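Local coordinates for tudor domain-containing protein 1 (PDB 4B9W), which serves, through its extended Tudor domains, as a scaffold that binds arginine-methylated Piwi proteins in the piRNA pathway that silences transposons in the male germline, at residues 25-33 / 143-152. Sequence-based numbering, arbitrary orientation.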
# COMPACT_ATOMS: atom_id res chain seq x y z
N MET A 25 -3.41 -9.47 12.48
CA MET A 25 -4.00 -8.40 11.68
C MET A 25 -4.57 -9.01 10.41
O MET A 25 -4.12 -10.06 9.95
CB MET A 25 -2.97 -7.29 11.42
CG MET A 25 -3.49 -6.06 10.66
SD MET A 25 -4.69 -5.05 11.55
CE MET A 25 -5.51 -4.24 10.16
N MET A 26 -5.63 -8.38 9.90
CA MET A 26 -6.41 -8.94 8.82
C MET A 26 -6.83 -7.84 7.86
O MET A 26 -7.35 -6.81 8.27
CB MET A 26 -7.64 -9.61 9.40
CG MET A 26 -8.72 -9.94 8.40
SD MET A 26 -8.47 -11.51 7.57
CE MET A 26 -10.13 -12.14 7.78
N TYR A 27 -6.61 -8.09 6.57
CA TYR A 27 -7.08 -7.22 5.51
C TYR A 27 -7.90 -7.99 4.50
O TYR A 27 -8.88 -7.46 4.00
CB TYR A 27 -5.90 -6.56 4.80
CG TYR A 27 -5.09 -5.65 5.65
CD1 TYR A 27 -5.45 -4.32 5.83
CD2 TYR A 27 -3.94 -6.11 6.29
CE1 TYR A 27 -4.68 -3.47 6.60
CE2 TYR A 27 -3.18 -5.26 7.07
CZ TYR A 27 -3.55 -3.95 7.22
OH TYR A 27 -2.79 -3.12 8.00
N SER A 28 -7.48 -9.23 4.20
CA SER A 28 -8.17 -10.12 3.24
C SER A 28 -7.64 -11.55 3.35
O SER A 28 -6.71 -11.81 4.09
CB SER A 28 -8.01 -9.65 1.77
OG SER A 28 -6.70 -9.85 1.27
N PRO A 29 -8.21 -12.48 2.56
CA PRO A 29 -7.57 -13.79 2.41
C PRO A 29 -6.23 -13.75 1.71
O PRO A 29 -5.50 -14.74 1.79
CB PRO A 29 -8.58 -14.57 1.56
CG PRO A 29 -9.88 -13.96 1.89
CD PRO A 29 -9.57 -12.49 2.00
N GLY A 30 -5.90 -12.65 1.03
CA GLY A 30 -4.63 -12.51 0.35
C GLY A 30 -3.60 -11.70 1.13
O GLY A 30 -2.46 -11.50 0.68
N GLU A 31 -4.02 -11.24 2.30
CA GLU A 31 -3.22 -10.34 3.10
C GLU A 31 -3.66 -10.33 4.56
O GLU A 31 -4.54 -9.56 4.97
CB GLU A 31 -3.35 -8.95 2.50
CG GLU A 31 -2.50 -7.89 3.17
CD GLU A 31 -2.77 -6.51 2.60
OE1 GLU A 31 -3.85 -6.26 1.99
OE2 GLU A 31 -1.90 -5.65 2.77
N PHE A 32 -3.01 -11.16 5.35
CA PHE A 32 -3.24 -11.14 6.77
C PHE A 32 -1.95 -11.43 7.48
O PHE A 32 -1.01 -11.94 6.88
CB PHE A 32 -4.34 -12.13 7.18
CG PHE A 32 -4.03 -13.57 6.86
CD1 PHE A 32 -4.17 -14.06 5.59
CD2 PHE A 32 -3.58 -14.44 7.87
CE1 PHE A 32 -3.88 -15.39 5.29
CE2 PHE A 32 -3.29 -15.76 7.59
CZ PHE A 32 -3.45 -16.24 6.30
N TYR A 33 -1.90 -11.08 8.75
CA TYR A 33 -0.68 -11.15 9.51
C TYR A 33 -0.85 -12.10 10.67
O TYR A 33 -1.89 -12.11 11.33
CB TYR A 33 -0.31 -9.74 9.99
CG TYR A 33 0.17 -8.89 8.84
CD1 TYR A 33 -0.74 -8.29 7.98
CD2 TYR A 33 1.51 -8.74 8.59
CE1 TYR A 33 -0.30 -7.54 6.90
CE2 TYR A 33 1.95 -7.98 7.52
CZ TYR A 33 1.05 -7.39 6.69
OH TYR A 33 1.48 -6.65 5.63
N TRP A 143 -10.91 -8.92 -3.41
CA TRP A 143 -11.51 -9.60 -2.27
C TRP A 143 -12.72 -8.85 -1.76
O TRP A 143 -12.62 -7.68 -1.41
CB TRP A 143 -10.48 -9.71 -1.14
CG TRP A 143 -9.25 -10.47 -1.53
CD1 TRP A 143 -7.97 -9.97 -1.73
CD2 TRP A 143 -9.13 -11.92 -1.79
NE1 TRP A 143 -7.10 -10.97 -2.07
CE2 TRP A 143 -7.73 -12.16 -2.12
CE3 TRP A 143 -10.01 -12.99 -1.78
CZ2 TRP A 143 -7.25 -13.43 -2.42
CZ3 TRP A 143 -9.52 -14.25 -2.08
CH2 TRP A 143 -8.18 -14.47 -2.40
N THR A 144 -13.88 -9.51 -1.73
CA THR A 144 -15.10 -8.88 -1.22
C THR A 144 -15.05 -8.77 0.31
O THR A 144 -14.34 -9.54 0.96
CB THR A 144 -16.35 -9.69 -1.61
OG1 THR A 144 -16.23 -11.03 -1.10
CG2 THR A 144 -16.52 -9.72 -3.14
N LYS A 145 -15.78 -7.79 0.87
CA LYS A 145 -16.01 -7.69 2.32
C LYS A 145 -16.56 -8.99 2.89
O LYS A 145 -16.16 -9.44 3.97
CB LYS A 145 -17.05 -6.60 2.64
CG LYS A 145 -16.58 -5.17 2.51
CD LYS A 145 -17.66 -4.21 3.00
CE LYS A 145 -18.82 -4.06 2.02
NZ LYS A 145 -19.73 -2.96 2.41
N GLU A 146 -17.51 -9.58 2.18
CA GLU A 146 -18.13 -10.87 2.55
C GLU A 146 -17.10 -11.99 2.66
O GLU A 146 -17.09 -12.72 3.64
CB GLU A 146 -19.24 -11.28 1.54
CG GLU A 146 -20.33 -12.20 2.11
CD GLU A 146 -21.27 -12.79 1.04
OE1 GLU A 146 -21.20 -12.38 -0.13
OE2 GLU A 146 -22.09 -13.68 1.38
N ALA A 147 -16.22 -12.11 1.65
CA ALA A 147 -15.15 -13.13 1.70
C ALA A 147 -14.22 -12.85 2.87
O ALA A 147 -13.82 -13.75 3.62
CB ALA A 147 -14.39 -13.18 0.39
N THR A 148 -13.91 -11.58 3.07
CA THR A 148 -13.00 -11.21 4.16
C THR A 148 -13.64 -11.42 5.55
O THR A 148 -13.00 -11.97 6.45
CB THR A 148 -12.44 -9.78 3.95
OG1 THR A 148 -11.70 -9.76 2.72
CG2 THR A 148 -11.53 -9.38 5.10
N ALA A 149 -14.89 -11.02 5.71
CA ALA A 149 -15.58 -11.22 6.99
C ALA A 149 -15.84 -12.71 7.31
O ALA A 149 -15.80 -13.14 8.49
CB ALA A 149 -16.88 -10.41 7.03
N ARG A 150 -16.07 -13.51 6.28
CA ARG A 150 -16.20 -14.94 6.52
C ARG A 150 -14.87 -15.52 7.01
O ARG A 150 -14.84 -16.26 7.99
CB ARG A 150 -16.72 -15.68 5.27
CG ARG A 150 -16.88 -17.19 5.47
CD ARG A 150 -17.55 -17.58 6.79
NE ARG A 150 -19.01 -17.43 6.78
CZ ARG A 150 -19.77 -16.99 7.80
NH1 ARG A 150 -19.27 -16.56 8.97
NH2 ARG A 150 -21.07 -16.95 7.63
N PHE A 151 -13.78 -15.15 6.34
CA PHE A 151 -12.43 -15.55 6.73
C PHE A 151 -12.17 -15.19 8.19
O PHE A 151 -11.74 -16.05 8.95
CB PHE A 151 -11.39 -14.92 5.74
CG PHE A 151 -9.94 -15.26 6.02
CD1 PHE A 151 -9.54 -16.51 6.48
CD2 PHE A 151 -8.95 -14.32 5.73
CE1 PHE A 151 -8.20 -16.79 6.71
CE2 PHE A 151 -7.61 -14.60 5.95
CZ PHE A 151 -7.24 -15.85 6.44
N GLN A 152 -12.45 -13.94 8.56
CA GLN A 152 -12.26 -13.41 9.92
C GLN A 152 -13.02 -14.25 10.96
O GLN A 152 -12.48 -14.60 12.02
CB GLN A 152 -12.69 -11.93 9.94
CG GLN A 152 -12.88 -11.29 11.29
CD GLN A 152 -11.60 -11.21 12.07
OE1 GLN A 152 -10.51 -11.17 11.49
NE2 GLN A 152 -11.72 -11.14 13.39
O HOH W 1 -11.61 -7.29 1.96
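Phe151, on the second turn of helix 145-155, drives its ring edge into the face of Phe32; the centroids lie 4.9 Å apart with the planes at 80°, a T-shaped pair. CG anti to the backbone N (chi1 -180°) carries the Phe151 ring toward the hairpin, and Phe151 CZ lies over the centre of the Phe32 ring. Met26 comes at the Phe151 ring obliquely, SD 4.3 Å from its centroid, a Met-aromatic contact; the Met26 chain, bent at chi2 and chi3, tucks CE against the Thr148-Gln152 backbone. Pro29 slides between two aromatics: CG is 4.0 Å from Phe151 CD2, while CB lies over the six-membered ring of Trp143, 3.9 Å from its centroid and 16° off the normal, a CH-pi contact. Ser28 OG and Gly30 N lie over the same indole face. Ser28 OG accepts from Gly30 N (2.9 Å), an ST turn within the type I turn 28-31, and Glu31 O takes both Tyr27 N and Ser28 N, a classic bulge. With an alanine at Trp143, Pro29 CB would probably lose its CH-pi partner and a gap would open beside Ser28 and Gly30. The bound peptide hydrogen-bonds to the backbone of Met26 and Tyr27. With no direct hydrogen bond across it, apolar and aromatic packing joins helix to bulged hairpin (strands 18-26 and 31-36) in this extended Tudor domain, TD3; one water bridges Thr148 OG1 and, weakly, Tyr27 O.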